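Local atomic coordinates of RagA protein (Porphyromonas gingivalis, PDB entry 6SLN), a protein that probably imports peptides across the bacterial outer membrane as the TonB-dependent barrel of a complex with a second protein. Residues 246-251 with 892-897; 806-811 with 906-911; 875-880 with 912-917. One frame throughout, in Å; residues are numbered along the deposited sequence.

In the fold
From the N terminus, helix 242-252 supplies the first half of contact 1, strand 807-812 that of contact 2 and helix 874-879 that of contact 3. Their partners follow in the same order, 892-897, 906-911 and 912-917, all between helix 874-879 and strand 921-937. Contact 1 closes a loop of 640 intervening residues, contact 2 one of 94 and contact 3 one of 31. Because the segments alternate, every pair crosses and none nests. Contact 1 ties in the connection after strand 218-230 and contact 2 that after strand 752-764, while contact 3 folds the 874-920 connection back on its own first helix. With centres 11 to 15 Å apart, each contact touches the other two.

Contact 1: residues 246-251 with 892-897; sequences LDFQVK and KMLLNA
Phe-248 reaches across to Leu-894 with the far part of its ring, and the two side chains lie at a slant to each other. CZ of Phe-248 rests 3.8 Å from CB of Leu-894, while CD1 of that leucine stands slightly farther off, 4.1 Å from the same CZ. The neighbouring ring atom, CE1 of Phe-248, comes within 3.6 Å of the Leu-894 carbonyl O, which approaches the ring obliquely. The ring is thus placed against both the start of the leucine side chain and its peptide group. Its position follows from the first torsion: CG of Phe-248 is trans to the backbone N (chi1 175°), which carries the ring off the helix toward 892-897.

Leu-895 makes a lighter touch beside this pair. Its CB does not face the helix, but a chi1 of -54° helps to bring CD2 of Leu-895 to 4.3 Å from CB of Phe-248, near the root of the aromatic side chain. No hydrogen bond spans the two segments, and the buried surface of 148 Å² comes almost wholly from these three residues.

In TonB-dependent receptors the long connections between barrel strands lie on the extracellular side; here helix 242-252, from the connection between strands 218-230 and 309-322, meets the short 3-10 turn 892-895 of a much later one. Phe-248 is also covered by Met-240, Met-886 and Leu-910, so its side chain is buried where the two connections meet. A second bridge between the connections is polar: Lys-892 pairs with Glu-244, and Gln-249 donates to the carbonyl of Met-886.

On the helix itself, Lys-251 NZ forms a salt bridge with Asp-247 OD2 at 3.0 Å, one turn apart. The ammonium approaches the syn side of the carboxylate, 19° out of its plane.

Contact 2: residues 806-811 with 906-911; sequences GKQLWY and DVPKLG
Gly-806 and Lys-909 form the close part of this contact, their CA atoms only 4.6 Å apart. The backbones can come so near because Gly-806 has no CB to collide with CB of Lys-909; its backbone angles by themselves also call for glycine. The amide N of Lys-909 donates to O of Gly-806 at 2.9 Å (N-H...O angle 142°), in the carbonyl plane and on a lone pair (C=O...N angle 132°). The side-chain nitrogen of Gln-912 is a second donor to this carbonyl. CB of Lys-909 packs 3.6 Å from O of Gly-806, and CB of Pro-908 sits 3.8 Å from the same oxygen. CG of Pro-908 lies 3.8 Å from CG of Gln-808, whose aliphatic stem slants past the proline ring.

The outer side is looser. A chi1 of 172° turns CG of Lys-909 away from its backbone N, and the rest of the chain leads off to the surface. There its NZ stays 5.5 Å from NZ of Lys-807, two like charges that do not touch.

The bond fixes an irregular loop to the residue leading into strand 807-812 of a small antiparallel sheet, an association that suits the extracellular loops of a TonB-dependent receptor.

Contact 3: residues 875-880 with 912-917; sequences DRYFTE and QSPQFD
Tyr-877 and Pro-914 mark the closest backbone approach, CA to CA 6.8 Å, between the last turn of helix 874-879 and an irregular chain. Glu-880 has already left helical angles, and Phe-916 is the centre of an inverse gamma turn (phi -91°, psi 60°).

Tyr-877 contributes the largest share of the buried surface, 115 of 247 Å². Its CG lies opposite the backbone N, which projects the ring off the helix toward 912-917. CG of Pro-914 lies 3.5 Å from CE2 of Tyr-877, approaching obliquely. Phe-916 brings CE2 over one face of the Tyr-877 ring, offset toward the rim, and its CZ lies 3.9 Å from CG of Tyr-877. The ring planes differ by only 11°, yet with centroids 4.9 Å apart the rings barely overlap. OH of Tyr-877 stands 3.3 Å from OG of Ser-913.

This aromatic pair belongs to the binding region of the receptor, in the connection between barrel strands 857-873 and 921-937. Tyr-877 and Phe-916 pack on apolar side chains of the bound peptide, and Tyr-877 and Ser-913 also touch the chain of another protein.

Around the helix end, Arg-876 grips Glu-880 side-on. NE of Arg-876 forms a nearly straight 2.6 Å salt bridge with OE2 of Glu-880, in the guanidinium plane but from above the carboxylate plane, while NH2 of Arg-876 donates to OE1 of Glu-880 at 3.3 Å. NH1 forms a salt bridge with Glu-922.

Contact 1: residues 246-251 with 892-897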
loop_
_atom_site.group_PDB
_atom_site.type_symbol
_atom_site.label_atom_id
_atom_site.label_comp_id
_atom_site.label_asym_id
_atom_site.label_seq_id
_atom_site.Cartn_x
_atom_site.Cartn_y
_atom_site.Cartn_z
ATOM N N LEU A 246 3.150 -50.401 -3.465
ATOM C CA LEU A 246 3.928 -50.684 -4.668
ATOM C C LEU A 246 3.461 -51.969 -5.344
ATOM O O LEU A 246 3.319 -52.021 -6.570
ATOM C CB LEU A 246 5.415 -50.760 -4.340
ATOM C CG LEU A 246 6.329 -51.221 -5.484
ATOM C CD1 LEU A 246 6.135 -50.342 -6.700
ATOM C CD2 LEU A 246 7.792 -51.195 -5.050
ATOM N N ASP A 247 3.200 -53.014 -4.569
ATOM C CA ASP A 247 2.683 -54.231 -5.184
ATOM C C ASP A 247 1.335 -53.974 -5.827
ATOM O O ASP A 247 1.064 -54.446 -6.938
ATOM C CB ASP A 247 2.568 -55.348 -4.152
ATOM C CG ASP A 247 2.480 -56.709 -4.790
ATOM O OD1 ASP A 247 3.319 -57.003 -5.677
ATOM O OD2 ASP A 247 1.566 -57.476 -4.405
ATOM N N PHE A 248 0.483 -53.215 -5.140
ATOM C CA PHE A 248 -0.850 -52.898 -5.645
ATOM C C PHE A 248 -0.771 -52.198 -6.999
ATOM O O PHE A 248 -1.369 -52.649 -7.977
ATOM C CB PHE A 248 -1.567 -52.047 -4.597
ATOM C CG PHE A 248 -2.905 -51.534 -5.014
ATOM C CD1 PHE A 248 -3.951 -52.400 -5.276
ATOM C CD2 PHE A 248 -3.131 -50.174 -5.095
ATOM C CE1 PHE A 248 -5.189 -51.917 -5.637
ATOM C CE2 PHE A 248 -4.373 -49.685 -5.454
ATOM C CZ PHE A 248 -5.398 -50.556 -5.726
ATOM N N GLN A 249 0.022 -51.133 -7.090
ATOM C CA GLN A 249 0.128 -50.389 -8.339
ATOM C C GLN A 249 0.687 -51.248 -9.463
ATOM O O GLN A 249 0.251 -51.134 -10.611
ATOM C CB GLN A 249 1.004 -49.156 -8.137
ATOM C CG GLN A 249 0.505 -48.185 -7.074
ATOM C CD GLN A 249 1.552 -47.149 -6.731
ATOM O OE1 GLN A 249 2.695 -47.494 -6.391
ATOM N NE2 GLN A 249 1.190 -45.870 -6.854
ATOM N N VAL A 250 1.665 -52.103 -9.165
ATOM C CA VAL A 250 2.253 -52.905 -10.232
ATOM C C VAL A 250 1.251 -53.922 -10.733
ATOM O O VAL A 250 1.168 -54.187 -11.937
ATOM C CB VAL A 250 3.553 -53.584 -9.767
ATOM C CG1 VAL A 250 4.167 -54.368 -10.916
ATOM C CG2 VAL A 250 4.534 -52.552 -9.290
ATOM N N LYS A 251 0.473 -54.505 -9.823
ATOM C CA LYS A 251 -0.533 -55.479 -10.237
ATOM C C LYS A 251 -1.710 -54.809 -10.935
ATOM O O LYS A 251 -2.326 -55.407 -11.820
ATOM C CB LYS A 251 -1.021 -56.279 -9.031
ATOM C CG LYS A 251 -0.129 -57.411 -8.659
ATOM C CD LYS A 251 -0.565 -58.041 -7.354
ATOM C CE LYS A 251 0.428 -59.095 -6.902
ATOM N NZ LYS A 251 -0.021 -59.713 -5.627
ATOM N N LYS A 892 -5.884 -50.312 2.811
ATOM C CA LYS A 892 -5.559 -51.732 2.663
ATOM C C LYS A 892 -6.697 -52.542 2.047
ATOM O O LYS A 892 -6.449 -53.612 1.485
ATOM C CB LYS A 892 -5.201 -52.354 4.024
ATOM C CG LYS A 892 -3.806 -52.050 4.544
ATOM C CD LYS A 892 -3.670 -52.405 6.021
ATOM C CE LYS A 892 -2.295 -52.016 6.587
ATOM N NZ LYS A 892 -1.177 -52.947 6.225
ATOM N N MET A 893 -7.941 -52.056 2.138
ATOM C CA MET A 893 -9.066 -52.814 1.601
ATOM C C MET A 893 -8.911 -53.087 0.108
ATOM O O MET A 893 -9.369 -54.131 -0.377
ATOM C CB MET A 893 -10.370 -52.074 1.896
ATOM C CG MET A 893 -10.411 -50.639 1.341
ATOM S SD MET A 893 -12.064 -50.042 0.930
ATOM C CE MET A 893 -12.760 -49.916 2.569
ATOM N N LEU A 894 -8.249 -52.194 -0.637
ATOM C CA LEU A 894 -8.176 -52.409 -2.077
ATOM C C LEU A 894 -7.302 -53.600 -2.445
ATOM O O LEU A 894 -7.267 -53.986 -3.617
ATOM C CB LEU A 894 -7.681 -51.155 -2.791
ATOM C CG LEU A 894 -8.526 -49.906 -2.496
ATOM C CD1 LEU A 894 -8.228 -48.740 -3.451
ATOM C CD2 LEU A 894 -10.031 -50.230 -2.473
ATOM N N LEU A 895 -6.601 -54.194 -1.477
ATOM C CA LEU A 895 -5.857 -55.406 -1.764
ATOM C C LEU A 895 -6.785 -56.595 -1.935
ATOM O O LEU A 895 -6.401 -57.569 -2.591
ATOM C CB LEU A 895 -4.848 -55.690 -0.654
ATOM C CG LEU A 895 -3.902 -54.544 -0.334
ATOM C CD1 LEU A 895 -3.410 -54.653 1.105
ATOM C CD2 LEU A 895 -2.751 -54.553 -1.311
ATOM N N ASN A 896 -7.995 -56.527 -1.369
ATOM C CA ASN A 896 -9.002 -57.570 -1.519
ATOM C C ASN A 896 -10.047 -57.233 -2.589
ATOM O O ASN A 896 -11.187 -57.700 -2.507
ATOM C CB ASN A 896 -9.675 -57.844 -0.174
ATOM C CG ASN A 896 -10.070 -59.299 -0.018
ATOM O OD1 ASN A 896 -9.725 -60.138 -0.852
ATOM N ND2 ASN A 896 -10.798 -59.607 1.049
ATOM N N ALA A 897 -9.678 -56.434 -3.591
ATOM C CA ALA A 897 -10.585 -56.114 -4.685
ATOM C C ALA A 897 -11.023 -57.374 -5.419
ATOM O O ALA A 897 -10.299 -58.378 -5.465
ATOM C CB ALA A 897 -9.917 -55.164 -5.676
#

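Contact 2: residues 806-811 with 906-911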
loop_
_atom_site.group_PDB
_atom_site.type_symbol
_atom_site.label_atom_id
_atom_site.label_comp_id
_atom_site.label_asym_id
_atom_site.label_seq_id
_atom_site.Cartn_x
_atom_site.Cartn_y
_atom_site.Cartn_z
ATOM N N GLY A 806 -17.982 -58.047 -10.027
ATOM C CA GLY A 806 -17.184 -57.065 -9.338
ATOM C C GLY A 806 -17.609 -55.627 -9.549
ATOM O O GLY A 806 -16.878 -54.717 -9.139
ATOM N N LYS A 807 -18.765 -55.387 -10.159
ATOM C CA LYS A 807 -19.182 -54.028 -10.451
ATOM C C LYS A 807 -19.940 -53.436 -9.274
ATOM O O LYS A 807 -20.596 -54.140 -8.510
ATOM C CB LYS A 807 -20.055 -53.999 -11.703
ATOM C CG LYS A 807 -19.311 -54.332 -12.992
ATOM C CD LYS A 807 -20.222 -54.180 -14.216
ATOM C CE LYS A 807 -19.412 -54.166 -15.512
ATOM N NZ LYS A 807 -18.042 -54.759 -15.332
ATOM N N GLN A 808 -19.852 -52.121 -9.142
ATOM C CA GLN A 808 -20.604 -51.421 -8.117
ATOM C C GLN A 808 -22.087 -51.388 -8.464
ATOM O O GLN A 808 -22.489 -51.457 -9.628
ATOM C CB GLN A 808 -20.076 -50.001 -7.947
ATOM C CG GLN A 808 -18.643 -49.974 -7.527
ATOM C CD GLN A 808 -18.207 -48.615 -7.139
ATOM O OE1 GLN A 808 -17.833 -47.817 -7.993
ATOM N NE2 GLN A 808 -18.250 -48.324 -5.844
ATOM N N LEU A 809 -22.903 -51.268 -7.422
ATOM C CA LEU A 809 -24.342 -51.356 -7.549
ATOM C C LEU A 809 -25.001 -50.238 -6.751
ATOM O O LEU A 809 -24.540 -49.872 -5.663
ATOM C CB LEU A 809 -24.843 -52.732 -7.081
ATOM C CG LEU A 809 -24.613 -53.902 -8.051
ATOM C CD1 LEU A 809 -25.401 -55.153 -7.652
ATOM C CD2 LEU A 809 -24.956 -53.509 -9.476
ATOM N N TRP A 810 -26.080 -49.695 -7.303
ATOM C CA TRP A 810 -26.896 -48.713 -6.609
ATOM C C TRP A 810 -28.361 -49.113 -6.701
ATOM O O TRP A 810 -28.788 -49.773 -7.655
ATOM C CB TRP A 810 -26.698 -47.292 -7.184
ATOM C CG TRP A 810 -25.290 -46.828 -7.099
ATOM C CD1 TRP A 810 -24.730 -46.085 -6.101
ATOM C CD2 TRP A 810 -24.246 -47.089 -8.043
ATOM N NE1 TRP A 810 -23.394 -45.853 -6.372
ATOM C CE2 TRP A 810 -23.073 -46.465 -7.556
ATOM C CE3 TRP A 810 -24.184 -47.796 -9.249
ATOM C CZ2 TRP A 810 -21.857 -46.527 -8.237
ATOM C CZ3 TRP A 810 -22.978 -47.855 -9.927
ATOM C CH2 TRP A 810 -21.829 -47.226 -9.417
ATOM N N TYR A 811 -29.127 -48.720 -5.693
ATOM C CA TYR A 811 -30.559 -48.941 -5.757
ATOM C C TYR A 811 -31.198 -47.914 -6.672
ATOM O O TYR A 811 -30.761 -46.762 -6.763
ATOM C CB TYR A 811 -31.194 -48.862 -4.375
ATOM C CG TYR A 811 -30.753 -49.944 -3.428
ATOM C CD1 TYR A 811 -30.987 -51.285 -3.714
ATOM C CD2 TYR A 811 -30.085 -49.623 -2.239
ATOM C CE1 TYR A 811 -30.569 -52.280 -2.839
ATOM C CE2 TYR A 811 -29.669 -50.609 -1.362
ATOM C CZ TYR A 811 -29.912 -51.929 -1.667
ATOM O OH TYR A 811 -29.500 -52.898 -0.801
ATOM N N ASP A 906 -16.582 -57.720 -0.770
ATOM C CA ASP A 906 -17.438 -56.586 -1.061
ATOM C C ASP A 906 -16.643 -55.403 -1.614
ATOM O O ASP A 906 -17.210 -54.326 -1.821
ATOM C CB ASP A 906 -18.204 -56.193 0.202
ATOM C CG ASP A 906 -17.278 -55.903 1.366
ATOM O OD1 ASP A 906 -16.103 -56.325 1.294
ATOM O OD2 ASP A 906 -17.710 -55.264 2.347
ATOM N N VAL A 907 -15.350 -55.582 -1.865
ATOM C CA VAL A 907 -14.508 -54.540 -2.444
ATOM C C VAL A 907 -14.594 -54.651 -3.965
ATOM O O VAL A 907 -14.261 -55.718 -4.516
ATOM C CB VAL A 907 -13.055 -54.649 -1.957
ATOM C CG1 VAL A 907 -12.167 -53.654 -2.688
ATOM C CG2 VAL A 907 -12.973 -54.425 -0.442
ATOM N N PRO A 908 -15.003 -53.593 -4.667
ATOM C CA PRO A 908 -15.230 -53.673 -6.120
ATOM C C PRO A 908 -13.977 -54.012 -6.915
ATOM O O PRO A 908 -12.871 -53.592 -6.570
ATOM C CB PRO A 908 -15.718 -52.257 -6.477
ATOM C CG PRO A 908 -16.148 -51.633 -5.192
ATOM C CD PRO A 908 -15.349 -52.279 -4.105
ATOM N N LYS A 909 -14.166 -54.733 -8.028
ATOM C CA LYS A 909 -13.070 -54.942 -8.972
ATOM C C LYS A 909 -12.411 -53.616 -9.336
ATOM O O LYS A 909 -13.085 -52.592 -9.467
ATOM C CB LYS A 909 -13.571 -55.625 -10.241
ATOM C CG LYS A 909 -12.519 -55.700 -11.354
ATOM C CD LYS A 909 -12.824 -56.807 -12.340
ATOM C CE LYS A 909 -12.040 -56.661 -13.619
ATOM N NZ LYS A 909 -12.961 -56.752 -14.781
ATOM N N LEU A 910 -11.087 -53.638 -9.506
ATOM C CA LEU A 910 -10.348 -52.412 -9.779
ATOM C C LEU A 910 -10.652 -51.878 -11.177
ATOM O O LEU A 910 -11.000 -52.623 -12.093
ATOM C CB LEU A 910 -8.845 -52.640 -9.651
ATOM C CG LEU A 910 -8.176 -52.872 -8.295
ATOM C CD1 LEU A 910 -6.706 -53.052 -8.541
ATOM C CD2 LEU A 910 -8.428 -51.732 -7.325
ATOM N N GLY A 911 -10.490 -50.571 -11.334
ATOM C CA GLY A 911 -10.610 -49.928 -12.620
ATOM C C GLY A 911 -11.842 -49.065 -12.785
ATOM O O GLY A 911 -12.183 -48.706 -13.925
#

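Contact 3: residues 875-880 with 912-917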
loop_
_atom_site.group_PDB
_atom_site.type_symbol
_atom_site.label_atom_id
_atom_site.label_comp_id
_atom_site.label_asym_id
_atom_site.label_seq_id
_atom_site.Cartn_x
_atom_site.Cartn_y
_atom_site.Cartn_z
ATOM N N ASP A 875 -12.205 -37.370 1.686
ATOM C CA ASP A 875 -10.910 -38.060 1.718
ATOM C C ASP A 875 -11.059 -39.495 1.238
ATOM O O ASP A 875 -10.257 -39.985 0.429
ATOM C CB ASP A 875 -10.321 -38.065 3.131
ATOM C CG ASP A 875 -9.531 -36.812 3.462
ATOM O OD1 ASP A 875 -9.573 -35.838 2.682
ATOM O OD2 ASP A 875 -8.879 -36.801 4.532
ATOM N N ARG A 876 -12.095 -40.183 1.724
ATOM C CA ARG A 876 -12.280 -41.570 1.336
ATOM C C ARG A 876 -12.577 -41.718 -0.152
ATOM O O ARG A 876 -12.412 -42.818 -0.685
ATOM C CB ARG A 876 -13.365 -42.231 2.202
ATOM C CG ARG A 876 -12.922 -42.415 3.661
ATOM C CD ARG A 876 -13.861 -43.230 4.532
ATOM N NE ARG A 876 -14.533 -44.266 3.763
ATOM C CZ ARG A 876 -15.841 -44.268 3.522
ATOM N NH1 ARG A 876 -16.597 -43.289 4.004
ATOM N NH2 ARG A 876 -16.397 -45.229 2.794
ATOM N N TYR A 877 -12.944 -40.645 -0.852
ATOM C CA TYR A 877 -13.066 -40.756 -2.303
ATOM C C TYR A 877 -11.709 -40.991 -2.948
ATOM O O TYR A 877 -11.641 -41.543 -4.053
ATOM C CB TYR A 877 -13.740 -39.506 -2.906
ATOM C CG TYR A 877 -13.774 -39.494 -4.423
ATOM C CD1 TYR A 877 -12.754 -38.914 -5.166
ATOM C CD2 TYR A 877 -14.822 -40.062 -5.108
ATOM C CE1 TYR A 877 -12.784 -38.914 -6.554
ATOM C CE2 TYR A 877 -14.868 -40.056 -6.492
ATOM C CZ TYR A 877 -13.849 -39.489 -7.209
ATOM O OH TYR A 877 -13.908 -39.497 -8.585
ATOM N N PHE A 878 -10.634 -40.584 -2.276
ATOM C CA PHE A 878 -9.282 -40.839 -2.738
ATOM C C PHE A 878 -8.727 -42.132 -2.156
ATOM O O PHE A 878 -8.229 -42.983 -2.899
ATOM C CB PHE A 878 -8.394 -39.660 -2.376
ATOM C CG PHE A 878 -8.843 -38.400 -2.993
ATOM C CD1 PHE A 878 -8.398 -38.046 -4.252
ATOM C CD2 PHE A 878 -9.750 -37.570 -2.335
ATOM C CE1 PHE A 878 -8.831 -36.881 -4.840
ATOM C CE2 PHE A 878 -10.189 -36.393 -2.914
ATOM C CZ PHE A 878 -9.733 -36.052 -4.166
ATOM N N THR A 879 -8.840 -42.312 -0.838
ATOM C CA THR A 879 -8.197 -43.462 -0.218
ATOM C C THR A 879 -8.859 -44.792 -0.580
ATOM O O THR A 879 -8.227 -45.841 -0.440
ATOM C CB THR A 879 -8.185 -43.288 1.290
ATOM O OG1 THR A 879 -9.520 -43.020 1.729
ATOM C CG2 THR A 879 -7.295 -42.150 1.664
ATOM N N GLU A 880 -10.106 -44.797 -1.044
ATOM C CA GLU A 880 -10.725 -46.059 -1.438
ATOM C C GLU A 880 -10.946 -46.148 -2.942
ATOM O O GLU A 880 -11.658 -47.041 -3.413
ATOM C CB GLU A 880 -12.025 -46.272 -0.667
ATOM C CG GLU A 880 -11.768 -46.320 0.822
ATOM C CD GLU A 880 -13.016 -46.417 1.644
ATOM O OE1 GLU A 880 -14.070 -46.735 1.069
ATOM O OE2 GLU A 880 -12.943 -46.176 2.865
ATOM N N GLN A 912 -12.529 -48.738 -11.697
ATOM C CA GLN A 912 -13.791 -48.038 -11.803
ATOM C C GLN A 912 -13.868 -46.961 -10.735
ATOM O O GLN A 912 -13.424 -47.154 -9.596
ATOM C CB GLN A 912 -14.977 -49.013 -11.701
ATOM C CG GLN A 912 -15.244 -49.593 -10.334
ATOM C CD GLN A 912 -16.353 -50.643 -10.375
ATOM O OE1 GLN A 912 -17.468 -50.372 -10.847
ATOM N NE2 GLN A 912 -16.046 -51.848 -9.901
ATOM N N SER A 913 -14.416 -45.824 -11.118
ATOM C CA SER A 913 -14.420 -44.710 -10.190
ATOM C C SER A 913 -15.519 -44.900 -9.144
ATOM O O SER A 913 -16.555 -45.520 -9.418
ATOM C CB SER A 913 -14.617 -43.404 -10.942
ATOM O OG SER A 913 -13.974 -42.339 -10.262
ATOM N N PRO A 914 -15.299 -44.418 -7.929
ATOM C CA PRO A 914 -16.385 -44.370 -6.948
ATOM C C PRO A 914 -17.334 -43.239 -7.294
ATOM O O PRO A 914 -17.086 -42.427 -8.186
ATOM C CB PRO A 914 -15.680 -44.107 -5.618
ATOM C CG PRO A 914 -14.369 -43.491 -6.000
ATOM C CD PRO A 914 -14.033 -43.874 -7.408
ATOM N N GLN A 915 -18.454 -43.216 -6.592
ATOM C CA GLN A 915 -19.392 -42.114 -6.714
ATOM C C GLN A 915 -19.622 -41.518 -5.337
ATOM O O GLN A 915 -19.219 -42.083 -4.314
ATOM C CB GLN A 915 -20.706 -42.567 -7.352
ATOM C CG GLN A 915 -20.530 -43.209 -8.721
ATOM C CD GLN A 915 -20.031 -42.249 -9.798
ATOM O OE1 GLN A 915 -20.014 -41.023 -9.616
ATOM N NE2 GLN A 915 -19.642 -42.809 -10.939
ATOM N N PHE A 916 -20.256 -40.351 -5.316
ATOM C CA PHE A 916 -20.512 -39.662 -4.056
ATOM C C PHE A 916 -21.870 -40.077 -3.499
ATOM O O PHE A 916 -22.770 -39.261 -3.303
ATOM C CB PHE A 916 -20.412 -38.157 -4.254
ATOM C CG PHE A 916 -19.011 -37.635 -4.105
ATOM C CD1 PHE A 916 -18.411 -37.602 -2.858
ATOM C CD2 PHE A 916 -18.290 -37.209 -5.206
ATOM C CE1 PHE A 916 -17.127 -37.141 -2.697
ATOM C CE2 PHE A 916 -16.990 -36.737 -5.054
ATOM C CZ PHE A 916 -16.407 -36.706 -3.798
ATOM N N ASP A 917 -22.002 -41.385 -3.250
ATOM C CA ASP A 917 -23.268 -41.946 -2.802
ATOM C C ASP A 917 -23.279 -42.123 -1.293
ATOM O O ASP A 917 -22.546 -41.425 -0.593
ATOM C CB ASP A 917 -23.533 -43.270 -3.501
ATOM C CG ASP A 917 -22.325 -44.170 -3.503
ATOM O OD1 ASP A 917 -21.744 -44.375 -2.421
ATOM O OD2 ASP A 917 -21.968 -44.672 -4.590
#